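Local coordinates for glycerol-3-phosphate dehydrogenase [NAD(P)+] (Coxiella burnetii, PDB 3K96), which probably catalyses the NAD(P)H-dependent reduction of dihydroxyacetone phosphate to sn-glycerol 3-phosphate, the key precursor for phospholipid synthesis, at residues G152-L164 with T174-S186. Residues are numbered along the deposited sequence; the frame is centred on the assembly and turned at random. Where two conformers were deposited one is given.
Sequences GQVPMAVISGPSL and TAVSLASNNSQFS
M156 meets S180 and N181 at the end of an antiparallel strand pair, a worked example of side chains joining in where regular backbone pairing gives out. The carbonyl of M156 is gripped twice, by S180 OG at 2.7 Å and still by the backbone N of N181, the two donors reaching O from opposite faces of its plane. S180 OG lies anti to its own N (chi1 -177°), which sends it across to M156, and it also accepts from N182 N, making an ST turn. The return bond passes to a side chain. N181 CG stands between its own backbone N and carbonyl carbon (chi1 70°), which brings the amide to M156: OD1 takes the N-H of M156 at 2.7 Å, nearly straight at hydrogen but from above the amide plane, while ND2 makes a weak bond to V154 O and lies 3.5 Å from M156 CE. N182 runs alongside P155 and caps helix 183-193, its OD1 receiving F185 N on a lone pair. The F185 ring presents its edge to M156 C, with P155 CB 4.0 Å from its CD2 and A157 CB close by.

Further along, V158 pairs with A179 and S160 with S177 through reciprocal backbone bonds. V158 CG1 rests on A179 CB, and on the other face I159 CG1 meets V176 CG2 at 3.7 Å. V176 CG1 instead packs on the CA of G161 and on S163 CB, residues predicted to bind sn-glycerol 3-phosphate. Water 1 joins P162 O to A175 N where direct pairing has ended.

Strand 156-160 lies between parallel strand 128-131 and antiparallel strand 174-180, whose other neighbour is the edge strand 198-203, in the Rossmann-type N-terminal domain. Helix 206-228 packs on V158, S160 and A179, helix 143-151 touches M156, and A237 and A238 of the second subunit pack on P162 and A175.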
ATOM      1  N   GLY A 152     -15.577   1.364  33.424  1.00 30.25           N
ATOM      2  CA  GLY A 152     -15.061   2.545  34.065  1.00 31.54           C
ATOM      3  C   GLY A 152     -13.848   3.020  33.286  1.00 32.58           C
ATOM      4  O   GLY A 152     -13.287   2.284  32.468  1.00 34.85           O
ATOM      5  N   GLN A 153     -13.453   4.248  33.550  1.00 32.24           N
ATOM      6  CA  GLN A 153     -12.340   4.893  32.894  1.00 31.43           C
ATOM      7  C   GLN A 153     -10.982   4.395  33.364  1.00 30.36           C
ATOM      8  O   GLN A 153     -10.212   5.121  33.990  1.00 32.73           O
ATOM      9  CB  GLN A 153     -12.447   6.383  33.129  1.00 31.67           C
ATOM     10  CG  GLN A 153     -13.655   6.992  32.415  1.00 34.96           C
ATOM     11  CD  GLN A 153     -13.475   7.010  30.884  1.00 34.70           C
ATOM     12  OE1 GLN A 153     -12.387   6.714  30.354  1.00 33.91           O
ATOM     13  NE2 GLN A 153     -14.524   7.387  30.183  1.00 35.48           N
ATOM     14  N   VAL A 154     -10.694   3.153  33.035  1.00 28.91           N
ATOM     15  CA  VAL A 154      -9.447   2.528  33.382  1.00 28.81           C
ATOM     16  C   VAL A 154      -8.357   2.875  32.373  1.00 28.51           C
ATOM     17  O   VAL A 154      -8.645   3.351  31.295  1.00 29.91           O
ATOM     18  CB  VAL A 154      -9.635   1.005  33.378  1.00 30.30           C
ATOM     19  CG1 VAL A 154     -10.703   0.581  34.467  1.00 26.24           C
ATOM     20  CG2 VAL A 154     -10.042   0.526  31.966  1.00 26.75           C
ATOM     21  N   PRO A 155      -7.094   2.674  32.741  1.00 27.49           N
ATOM     22  CA  PRO A 155      -6.065   2.857  31.739  1.00 27.14           C
ATOM     23  C   PRO A 155      -6.311   1.873  30.550  1.00 27.59           C
ATOM     24  O   PRO A 155      -6.549   0.673  30.757  1.00 27.05           O
ATOM     25  CB  PRO A 155      -4.777   2.516  32.487  1.00 26.58           C
ATOM     26  CG  PRO A 155      -5.112   2.756  33.972  1.00 27.72           C
ATOM     27  CD  PRO A 155      -6.550   2.349  34.076  1.00 28.01           C
ATOM     28  N   MET A 156      -6.244   2.396  29.324  1.00 28.06           N
ATOM     29  CA  MET A 156      -6.557   1.627  28.129  1.00 28.47           C
ATOM     30  C   MET A 156      -5.493   1.782  27.052  1.00 27.91           C
ATOM     31  O   MET A 156      -4.796   2.775  27.023  1.00 28.21           O
ATOM     32  CB  MET A 156      -7.857   2.147  27.529  1.00 29.56           C
ATOM     33  CG  MET A 156      -9.060   1.984  28.371  1.00 28.92           C
ATOM     34  SD  MET A 156     -10.530   2.403  27.419  1.00 30.19           S
ATOM     35  CE  MET A 156     -10.548   4.198  27.318  1.00 29.67           C
ATOM     36  N   ALA A 157      -5.400   0.800  26.160  1.00 26.97           N
ATOM     37  CA  ALA A 157      -4.436   0.841  25.065  1.00 27.15           C
ATOM     38  C   ALA A 157      -4.868  -0.067  23.931  1.00 27.32           C
ATOM     39  O   ALA A 157      -5.543  -1.069  24.159  1.00 27.67           O
ATOM     40  CB  ALA A 157      -3.036   0.422  25.542  1.00 25.06           C
ATOM     41  N   VAL A 158      -4.461   0.303  22.716  1.00 27.10           N
ATOM     42  CA  VAL A 158      -4.740  -0.483  21.524  1.00 26.69           C
ATOM     43  C   VAL A 158      -3.434  -0.748  20.806  1.00 26.87           C
ATOM     44  O   VAL A 158      -2.593   0.132  20.682  1.00 27.47           O
ATOM     45  CB  VAL A 158      -5.730   0.219  20.563  1.00 27.39           C
ATOM     46  CG1 VAL A 158      -5.245   1.599  20.198  1.00 24.58           C
ATOM     47  CG2 VAL A 158      -5.971  -0.632  19.281  1.00 24.74           C
ATOM     48  N   ILE A 159      -3.244  -1.988  20.381  0.50 27.29           N
ATOM     49  CA  ILE A 159      -2.061  -2.375  19.637  0.50 27.41           C
ATOM     50  C   ILE A 159      -2.581  -2.788  18.250  0.50 27.86           C
ATOM     51  O   ILE A 159      -3.478  -3.631  18.140  0.50 27.26           O
ATOM     52  CB  ILE A 159      -1.301  -3.500  20.329  0.50 27.44           C
ATOM     53  CG1 ILE A 159       0.057  -3.711  19.658  0.50 27.29           C
ATOM     54  CG2 ILE A 159      -2.143  -4.782  20.351  0.50 27.66           C
ATOM     55  CD1 ILE A 159       0.920  -4.747  20.364  0.50 26.35           C
ATOM     56  N   SER A 160      -2.025  -2.172  17.211  1.00 28.05           N
ATOM     57  CA  SER A 160      -2.490  -2.378  15.852  1.00 29.72           C
ATOM     58  C   SER A 160      -1.436  -2.079  14.813  1.00 29.78           C
ATOM     59  O   SER A 160      -0.736  -1.091  14.906  1.00 29.88           O
ATOM     60  CB  SER A 160      -3.670  -1.458  15.603  1.00 28.84           C
ATOM     61  OG  SER A 160      -4.440  -1.887  14.504  1.00 32.52           O
ATOM     62  N   GLY A 161      -1.327  -2.958  13.830  1.00 30.45           N
ATOM     63  CA  GLY A 161      -0.378  -2.781  12.734  1.00 31.14           C
ATOM     64  C   GLY A 161      -0.388  -3.959  11.780  1.00 30.52           C
ATOM     65  O   GLY A 161      -1.193  -4.887  11.951  1.00 30.07           O
ATOM     66  N   PRO A 162       0.490  -3.922  10.747  1.00 29.88           N
ATOM     67  CA  PRO A 162       0.574  -5.053   9.829  1.00 30.19           C
ATOM     68  C   PRO A 162       1.219  -6.206  10.573  1.00 28.99           C
ATOM     69  O   PRO A 162       2.432  -6.226  10.772  1.00 29.86           O
ATOM     70  CB  PRO A 162       1.473  -4.544   8.699  1.00 30.46           C
ATOM     71  CG  PRO A 162       2.277  -3.444   9.303  1.00 31.08           C
ATOM     72  CD  PRO A 162       1.465  -2.871  10.437  1.00 30.25           C
ATOM     73  N   SER A 163       0.430  -7.185  10.944  1.00 29.47           N
ATOM     74  CA  SER A 163       0.978  -8.251  11.761  1.00 30.73           C
ATOM     75  C   SER A 163       0.336  -9.607  11.588  1.00 31.14           C
ATOM     76  O   SER A 163      -0.429 -10.022  12.460  1.00 34.92           O
ATOM     77  CB  SER A 163       0.814  -7.831  13.215  1.00 30.70           C
ATOM     78  OG  SER A 163      -0.551  -7.555  13.475  1.00 31.37           O
ATOM     79  N   LEU A 164       0.640 -10.311  10.494  1.00 29.69           N
ATOM     80  CA  LEU A 164       0.132 -11.665  10.306  1.00 29.03           C
ATOM     81  C   LEU A 164       0.591 -12.488  11.500  1.00 27.80           C
ATOM     82  O   LEU A 164       1.758 -12.476  11.840  1.00 26.69           O
ATOM     83  CB  LEU A 164       0.698 -12.315   9.052  1.00 28.18           C
ATOM     84  CG  LEU A 164       0.307 -11.746   7.694  1.00 32.27           C
ATOM     85  CD1 LEU A 164       0.935 -12.608   6.591  1.00 31.02           C
ATOM     86  CD2 LEU A 164      -1.252 -11.689   7.582  1.00 33.82           C
ATOM     87  N   THR A 174       8.455  -7.495  12.417  1.00 30.65           N
ATOM     88  CA  THR A 174       7.120  -6.961  12.473  1.00 29.92           C
ATOM     89  C   THR A 174       7.139  -5.651  13.214  1.00 30.73           C
ATOM     90  O   THR A 174       7.938  -5.473  14.160  1.00 30.35           O
ATOM     91  CB  THR A 174       6.205  -7.944  13.222  1.00 31.22           C
ATOM     92  OG1 THR A 174       6.150  -9.176  12.483  1.00 34.37           O
ATOM     93  CG2 THR A 174       4.790  -7.381  13.395  1.00 27.50           C
ATOM     94  N   ALA A 175       6.276  -4.720  12.785  1.00 29.56           N
ATOM     95  CA  ALA A 175       6.165  -3.419  13.448  1.00 28.66           C
ATOM     96  C   ALA A 175       4.696  -3.076  13.623  1.00 28.35           C
ATOM     97  O   ALA A 175       3.916  -3.216  12.692  1.00 27.48           O
ATOM     98  CB  ALA A 175       6.898  -2.346  12.648  1.00 28.47           C
ATOM     99  N   VAL A 176       4.314  -2.661  14.839  1.00 27.59           N
ATOM    100  CA  VAL A 176       2.941  -2.288  15.146  1.00 26.45           C
ATOM    101  C   VAL A 176       2.917  -1.004  15.966  1.00 27.61           C
ATOM    102  O   VAL A 176       3.928  -0.597  16.544  1.00 27.07           O
ATOM    103  CB  VAL A 176       2.182  -3.370  15.935  1.00 27.53           C
ATOM    104  CG1 VAL A 176       1.986  -4.639  15.099  1.00 27.39           C
ATOM    105  CG2 VAL A 176       2.912  -3.676  17.275  1.00 25.17           C
ATOM    106  N   SER A 177       1.766  -0.342  15.983  1.00 28.59           N
ATOM    107  CA  SER A 177       1.611   0.871  16.778  1.00 30.38           C
ATOM    108  C   SER A 177       0.917   0.511  18.084  1.00 29.70           C
ATOM    109  O   SER A 177       0.179  -0.463  18.157  1.00 28.18           O
ATOM    110  CB  SER A 177       0.770   1.918  16.044  1.00 31.13           C
ATOM    111  OG  SER A 177       1.385   2.339  14.829  1.00 36.61           O
ATOM    112  N   LEU A 178       1.171   1.306  19.108  1.00 30.01           N
ATOM    113  CA  LEU A 178       0.504   1.132  20.387  1.00 29.74           C
ATOM    114  C   LEU A 178       0.090   2.513  20.901  1.00 28.88           C
ATOM    115  O   LEU A 178       0.936   3.382  21.135  1.00 29.56           O
ATOM    116  CB  LEU A 178       1.398   0.398  21.365  1.00 30.41           C
ATOM    117  CG  LEU A 178       0.748  -0.014  22.674  1.00 32.72           C
ATOM    118  CD1 LEU A 178       1.466  -1.243  23.251  1.00 35.73           C
ATOM    119  CD2 LEU A 178       0.700   1.141  23.669  1.00 32.06           C
ATOM    120  N   ALA A 179      -1.226   2.712  20.994  1.00 28.36           N
ATOM    121  CA  ALA A 179      -1.828   3.949  21.475  1.00 27.98           C
ATOM    122  C   ALA A 179      -2.540   3.706  22.791  1.00 27.65           C
ATOM    123  O   ALA A 179      -3.238   2.703  22.958  1.00 28.33           O
ATOM    124  CB  ALA A 179      -2.823   4.507  20.451  1.00 26.48           C
ATOM    125  N   SER A 180      -2.405   4.662  23.694  1.00 28.71           N
ATOM    126  CA  SER A 180      -2.964   4.569  25.013  1.00 29.17           C
ATOM    127  C   SER A 180      -3.473   5.893  25.543  1.00 29.47           C
ATOM    128  O   SER A 180      -3.070   6.952  25.094  1.00 31.39           O
ATOM    129  CB  SER A 180      -1.876   4.062  25.963  1.00 30.03           C
ATOM    130  OG  SER A 180      -2.398   3.886  27.264  1.00 27.94           O
ATOM    131  N   ASN A 181      -4.379   5.826  26.502  1.00 28.81           N
ATOM    132  CA  ASN A 181      -4.875   7.016  27.176  1.00 29.23           C
ATOM    133  C   ASN A 181      -4.112   7.208  28.515  1.00 29.40           C
ATOM    134  O   ASN A 181      -4.475   8.075  29.327  1.00 29.75           O
ATOM    135  CB  ASN A 181      -6.373   6.875  27.477  1.00 28.57           C
ATOM    136  CG  ASN A 181      -6.664   5.832  28.572  1.00 28.12           C
ATOM    137  OD1 ASN A 181      -5.788   5.062  28.967  1.00 28.96           O
ATOM    138  ND2 ASN A 181      -7.914   5.799  29.047  1.00 28.78           N
ATOM    139  N   ASN A 182      -3.070   6.405  28.743  1.00 29.08           N
ATOM    140  CA  ASN A 182      -2.298   6.475  30.004  1.00 28.71           C
ATOM    141  C   ASN A 182      -0.801   6.295  29.716  1.00 29.56           C
ATOM    142  O   ASN A 182      -0.389   5.262  29.191  1.00 28.80           O
ATOM    143  CB  ASN A 182      -2.853   5.430  30.978  1.00 28.12           C
ATOM    144  CG  ASN A 182      -2.196   5.477  32.353  1.00 27.70           C
ATOM    145  OD1 ASN A 182      -1.058   5.065  32.522  1.00 34.05           O
ATOM    146  ND2 ASN A 182      -2.940   5.921  33.340  1.00 23.36           N
ATOM    147  N   SER A 183       0.016   7.297  30.049  0.50 28.70           N
ATOM    148  CA  SER A 183       1.450   7.216  29.757  0.50 29.05           C
ATOM    149  C   SER A 183       2.163   6.083  30.491  0.50 29.34           C
ATOM    150  O   SER A 183       3.058   5.455  29.936  0.50 30.72           O
ATOM    151  CB  SER A 183       2.153   8.542  30.033  0.50 29.14           C
ATOM    152  OG  SER A 183       2.094   8.874  31.401  0.50 26.46           O
ATOM    153  N   GLN A 184       1.769   5.800  31.724  1.00 29.86           N
ATOM    154  CA  GLN A 184       2.410   4.723  32.459  1.00 30.22           C
ATOM    155  C   GLN A 184       2.064   3.363  31.808  1.00 30.08           C
ATOM    156  O   GLN A 184       2.895   2.453  31.758  1.00 31.63           O
ATOM    157  CB  GLN A 184       1.948   4.730  33.911  1.00 30.48           C
ATOM    158  CG  GLN A 184       2.648   3.724  34.775  1.00 31.83           C
ATOM    159  CD  GLN A 184       4.122   4.034  34.922  1.00 35.25           C
ATOM    160  OE1 GLN A 184       4.502   5.152  35.282  1.00 40.88           O
ATOM    161  NE2 GLN A 184       4.961   3.041  34.664  1.00 37.01           N
ATOM    162  N   PHE A 185       0.844   3.223  31.308  1.00 28.73           N
ATOM    163  CA  PHE A 185       0.416   1.945  30.711  1.00 28.16           C
ATOM    164  C   PHE A 185       1.150   1.742  29.409  1.00 28.51           C
ATOM    165  O   PHE A 185       1.632   0.648  29.126  1.00 28.77           O
ATOM    166  CB  PHE A 185      -1.107   1.919  30.564  1.00 27.71           C
ATOM    167  CG  PHE A 185      -1.696   0.574  30.202  1.00 27.58           C
ATOM    168  CD1 PHE A 185      -1.152  -0.602  30.671  1.00 26.89           C
ATOM    169  CD2 PHE A 185      -2.894   0.513  29.516  1.00 25.24           C
ATOM    170  CE1 PHE A 185      -1.713  -1.805  30.366  1.00 26.14           C
ATOM    171  CE2 PHE A 185      -3.474  -0.677  29.239  1.00 25.83           C
ATOM    172  CZ  PHE A 185      -2.879  -1.848  29.661  1.00 28.20           C
ATOM    173  N   SER A 186       1.245   2.797  28.613  1.00 28.72           N
ATOM    174  CA  SER A 186       1.978   2.720  27.379  1.00 30.92           C
ATOM    175  C   SER A 186       3.405   2.234  27.644  1.00 31.71           C
ATOM    176  O   SER A 186       3.903   1.306  26.995  1.00 31.51           O
ATOM    177  CB  SER A 186       2.020   4.102  26.720  1.00 31.34           C
ATOM    178  OG  SER A 186       2.800   4.067  25.567  1.00 30.17           O
TER
HETATM  179  O   HOH W   1       5.074  -5.339  10.275  1.00 30.20           O